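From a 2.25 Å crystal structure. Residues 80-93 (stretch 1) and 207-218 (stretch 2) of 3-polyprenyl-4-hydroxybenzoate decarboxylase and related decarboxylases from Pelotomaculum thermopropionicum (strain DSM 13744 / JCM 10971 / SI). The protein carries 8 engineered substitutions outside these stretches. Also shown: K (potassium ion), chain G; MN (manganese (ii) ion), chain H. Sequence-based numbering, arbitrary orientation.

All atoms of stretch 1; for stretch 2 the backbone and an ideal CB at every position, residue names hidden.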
# COMPACT_ATOMS: atom_id res chain seq x y z
N GLU B 80 5.13 20.83 13.58
CA GLU B 80 5.70 21.81 14.52
C GLU B 80 4.92 23.11 14.40
O GLU B 80 4.58 23.71 15.40
CB GLU B 80 7.22 22.04 14.29
CG GLU B 80 8.13 20.90 14.82
CD GLU B 80 8.52 19.86 13.75
OE1 GLU B 80 9.54 19.16 13.94
OE2 GLU B 80 7.86 19.73 12.67
N LYS B 81 4.58 23.54 13.19
CA LYS B 81 3.73 24.74 13.08
C LYS B 81 2.39 24.55 13.83
O LYS B 81 1.95 25.45 14.54
CB LYS B 81 3.49 25.17 11.64
CG LYS B 81 3.33 26.69 11.55
CD LYS B 81 2.39 27.18 10.45
CE LYS B 81 2.52 28.69 10.21
NZ LYS B 81 2.40 29.46 11.47
N LEU B 82 1.78 23.36 13.73
CA LEU B 82 0.50 23.11 14.42
C LEU B 82 0.69 23.14 15.93
O LEU B 82 -0.09 23.79 16.62
CB LEU B 82 -0.19 21.82 13.94
CG LEU B 82 -1.60 21.54 14.49
CD1 LEU B 82 -2.56 22.73 14.34
CD2 LEU B 82 -2.19 20.31 13.82
N ALA B 83 1.74 22.50 16.44
CA ALA B 83 1.98 22.50 17.91
C ALA B 83 2.31 23.91 18.49
O ALA B 83 1.88 24.28 19.60
CB ALA B 83 3.10 21.52 18.25
N ALA B 84 3.04 24.68 17.70
CA ALA B 84 3.30 26.11 18.01
C ALA B 84 2.00 26.93 18.08
O ALA B 84 1.84 27.77 19.01
CB ALA B 84 4.24 26.74 16.95
N ALA B 85 1.08 26.72 17.12
CA ALA B 85 -0.23 27.39 17.20
C ALA B 85 -1.03 26.98 18.42
O ALA B 85 -1.71 27.83 19.03
CB ALA B 85 -1.04 27.16 15.94
N VAL B 86 -0.97 25.70 18.81
CA VAL B 86 -1.67 25.25 20.03
C VAL B 86 -1.05 25.86 21.27
O VAL B 86 -1.77 26.25 22.19
CB VAL B 86 -1.70 23.72 20.16
CG1 VAL B 86 -2.34 23.29 21.49
CG2 VAL B 86 -2.50 23.12 18.99
N GLU B 87 0.28 25.94 21.31
CA GLU B 87 0.99 26.51 22.47
C GLU B 87 0.78 28.02 22.56
O GLU B 87 0.59 28.54 23.66
CB GLU B 87 2.50 26.11 22.46
CG GLU B 87 3.49 26.89 23.35
CD GLU B 87 3.29 26.80 24.87
OE1 GLU B 87 2.26 26.25 25.34
OE2 GLU B 87 4.17 27.30 25.61
N ASN B 88 0.78 28.70 21.40
CA ASN B 88 0.68 30.17 21.36
C ASN B 88 -0.53 30.69 20.57
O ASN B 88 -0.37 31.21 19.47
CB ASN B 88 1.98 30.76 20.79
CG ASN B 88 3.18 30.47 21.68
OD1 ASN B 88 4.00 29.61 21.35
ND2 ASN B 88 3.26 31.14 22.84
N PRO B 89 -1.73 30.58 21.13
CA PRO B 89 -2.89 31.12 20.42
C PRO B 89 -2.83 32.64 20.28
O PRO B 89 -2.18 33.29 21.07
CB PRO B 89 -4.07 30.73 21.29
CG PRO B 89 -3.54 29.72 22.27
CD PRO B 89 -2.09 30.01 22.43
N VAL B 90 -3.55 33.17 19.31
CA VAL B 90 -3.51 34.58 18.89
C VAL B 90 -4.94 35.10 18.90
O VAL B 90 -5.81 34.47 18.33
CB VAL B 90 -2.93 34.67 17.46
CG1 VAL B 90 -3.31 35.96 16.75
CG2 VAL B 90 -1.42 34.53 17.51
N PRO B 91 -5.20 36.25 19.55
CA PRO B 91 -6.60 36.71 19.55
C PRO B 91 -7.23 36.93 18.15
O PRO B 91 -6.54 37.25 17.18
CB PRO B 91 -6.54 38.04 20.31
CG PRO B 91 -5.41 37.83 21.29
CD PRO B 91 -4.40 36.99 20.54
N CYS B 92 -8.53 36.70 18.10
CA CYS B 92 -9.35 36.98 16.93
C CYS B 92 -9.80 38.42 17.00
O CYS B 92 -9.85 39.02 18.09
CB CYS B 92 -10.58 36.06 16.91
SG CYS B 92 -10.14 34.32 16.70
N ARG B 93 -10.13 38.97 15.84
CA ARG B 93 -10.63 40.31 15.72
C ARG B 93 -12.15 40.29 15.50
O ARG B 93 -12.62 39.72 14.51
CB ARG B 93 -9.93 40.91 14.52
CG ARG B 93 -10.17 42.41 14.31
CD ARG B 93 -9.82 42.86 12.87
NE ARG B 93 -8.94 44.03 12.84
CZ ARG B 93 -7.63 44.01 13.12
NH1 ARG B 93 -7.00 42.88 13.48
NH2 ARG B 93 -6.93 45.14 13.06
N UNK B 207 -9.57 24.90 28.74
CA UNK B 207 -9.88 26.30 28.38
C UNK B 207 -9.06 27.03 27.31
O UNK B 207 -8.69 28.20 27.51
CB UNK B 207 -9.77 27.13 29.66
N UNK B 208 -8.76 26.39 26.18
CA UNK B 208 -8.11 27.12 25.08
C UNK B 208 -9.00 27.13 23.84
O UNK B 208 -9.54 26.10 23.40
CB UNK B 208 -6.75 26.50 24.75
N UNK B 209 -9.15 28.34 23.31
CA UNK B 209 -10.13 28.65 22.30
C UNK B 209 -9.54 28.24 20.96
O UNK B 209 -8.53 28.79 20.48
CB UNK B 209 -10.51 30.13 22.32
N UNK B 210 -10.16 27.24 20.33
CA UNK B 210 -9.68 26.82 19.02
C UNK B 210 -9.76 27.87 17.93
O UNK B 210 -9.00 27.80 16.98
CB UNK B 210 -10.47 25.59 18.57
N UNK B 211 -10.61 28.87 18.07
CA UNK B 211 -10.60 29.99 17.06
C UNK B 211 -9.28 30.80 17.13
O UNK B 211 -8.80 31.28 16.12
CB UNK B 211 -11.78 30.93 17.30
N UNK B 212 -8.70 30.89 18.31
CA UNK B 212 -7.38 31.51 18.53
C UNK B 212 -6.25 30.68 17.99
O UNK B 212 -5.26 31.22 17.47
CB UNK B 212 -7.15 31.76 20.02
N UNK B 213 -6.41 29.36 18.04
CA UNK B 213 -5.47 28.49 17.36
C UNK B 213 -5.54 28.72 15.85
O UNK B 213 -4.53 28.88 15.17
CB UNK B 213 -5.75 27.02 17.70
N UNK B 214 -6.75 28.79 15.32
CA UNK B 214 -6.91 29.06 13.89
C UNK B 214 -6.28 30.39 13.50
O UNK B 214 -5.63 30.47 12.49
CB UNK B 214 -8.39 29.06 13.51
N UNK B 215 -6.51 31.40 14.31
CA UNK B 215 -5.86 32.71 14.13
C UNK B 215 -4.35 32.62 14.01
O UNK B 215 -3.79 33.16 13.09
CB UNK B 215 -6.21 33.63 15.30
N UNK B 216 -3.70 31.91 14.92
CA UNK B 216 -2.24 31.65 14.80
C UNK B 216 -1.78 30.93 13.54
O UNK B 216 -0.64 31.08 13.13
CB UNK B 216 -1.78 30.82 16.00
N UNK B 217 -2.64 30.09 12.95
CA UNK B 217 -2.22 29.33 11.77
C UNK B 217 -2.36 30.16 10.51
O UNK B 217 -1.72 29.88 9.49
CB UNK B 217 -3.04 28.04 11.64
N UNK B 218 -3.25 31.15 10.55
CA UNK B 218 -3.53 31.92 9.36
C UNK B 218 -2.53 33.08 9.25
O UNK B 218 -1.92 33.47 10.26
CB UNK B 218 -4.97 32.44 9.38
K K G . -11.58 20.83 19.61
MN MN H . -11.58 22.30 23.12

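Position 207 has nothing of stretch 1 within reach and phi/psi of -124/45, so stretch 1 sets no rule; it is Gly207. At 208 the backbone is extended and CA-to-CB points toward stretch 1, with the ideal CB 5.2 Å from Pro89 CG. That gap suits a mid-sized apolar chain, and Val208 fills it, its CG2 3.7 Å from Pro89 CG.

Position 209 precedes the helix and points sideways, where Asp, Ser, Thr or Asn could cap. It is Asp209, whose OD1 accepts from the backbone N of 211 at 2.8 Å, capping the helix. Position 210 points away, toward the side where the ions lie, so an acidic chain is plausible; Glu210 OE2 binds both, 2.6 Å from K and 2.3 Å from MN.

At 211 the ideal CB lies 3.8 Å from Cys92 SG, and many apolar chains that continue past it would do. Leu211 packs its CB on that sulfur and sends the rest of the chain onward.

Position 212 is tight: its ideal CB is 3.5 Å from both Pro89 CB and Val90 O, and its backbone O takes a nearly straight hydrogen bond from Val90 N (3.2 Å, 170°). A beta-branch would crowd the proline, whereas an unbranched CB leading outward fits, whether polar or charged. Glu212 extends with chi1 m and chi2 t, bringing OE2 within 4.0 Å of Pro91 CA without a hydrogen bond there.

Position 213 looks sideways at the end of helix 80-87, its ideal CB 4.3 Å from Ala85 O. Aliphatic chains suit it, and Ile213 uses its CG2 against both Ala85 CB (4.0 Å) and Val86 CG2 (4.2 Å). Position 214 points away, so stretch 1 makes no demand; it is Ala214.

Position 215 points straight at the loop, its ideal CB only 3.2 Å from Val90 O and 4.1 Å from Pro91 O. Small residues are favoured, Gly, Ala or Ser, and a hydroxyl has an acceptor to find. Ser215 OG donates a weak hydrogen bond to Pro91 O at 3.4 Å.

At 216, the ideal CB meets Ala85 CB at 3.7 Å, Asn88 O at 3.8 Å and Val90 CG2 at 4.0 Å. With three neighbours around one carbon, Ala is the natural reading, and Ala216 CB packs 3.8 Å from Ala85 CB.

Position 217 starts sideways, its ideal CB 4.8 Å from Ala85 CB, leaving space for a long apolar chain to turn inward. Leu217 does so: CD2 reaches Ala85 CB at 3.6 Å, and CD1 meets Leu82 CD1 at 3.9 Å. Position 218 leaves helical angles and points away; Leu218 serves no contact here.

Stretch 2 (207-218) GVDELEIASALL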
# COMPACT_ATOMS: atom_id res chain seq x y z
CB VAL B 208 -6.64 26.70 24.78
CG1 VAL B 208 -6.52 25.22 24.59
CG2 VAL B 208 -6.08 27.41 23.56
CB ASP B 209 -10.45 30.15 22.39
CG ASP B 209 -11.36 30.64 21.28
OD1 ASP B 209 -11.82 29.84 20.44
OD2 ASP B 209 -11.60 31.86 21.24
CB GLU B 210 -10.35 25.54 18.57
CG GLU B 210 -9.92 24.38 19.45
CD GLU B 210 -10.87 24.09 20.59
OE1 GLU B 210 -11.66 24.98 21.04
OE2 GLU B 210 -10.84 22.92 21.00
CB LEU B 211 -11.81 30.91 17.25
CG LEU B 211 -13.17 30.27 17.02
CD1 LEU B 211 -14.26 31.34 17.15
CD2 LEU B 211 -13.30 29.58 15.67
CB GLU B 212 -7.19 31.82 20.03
CG GLU B 212 -8.18 32.87 20.47
CD GLU B 212 -8.00 33.38 21.90
OE1 GLU B 212 -7.33 32.73 22.74
OE2 GLU B 212 -8.57 34.45 22.18
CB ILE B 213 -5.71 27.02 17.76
CG1 ILE B 213 -5.45 26.84 19.26
CG2 ILE B 213 -4.75 26.11 16.99
CD1 ILE B 213 -6.03 25.57 19.83
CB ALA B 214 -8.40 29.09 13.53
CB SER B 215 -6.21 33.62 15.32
OG SER B 215 -7.00 34.67 14.94
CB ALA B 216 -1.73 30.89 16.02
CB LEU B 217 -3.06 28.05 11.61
CG LEU B 217 -2.92 26.91 12.62
CD1 LEU B 217 -3.93 25.82 12.37
CD2 LEU B 217 -1.53 26.34 12.50
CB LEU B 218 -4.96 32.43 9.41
CG LEU B 218 -6.05 31.39 9.28
CD1 LEU B 218 -7.37 31.98 9.76
CD2 LEU B 218 -6.17 30.92 7.86
O HOH W 1 -9.85 20.72 22.65
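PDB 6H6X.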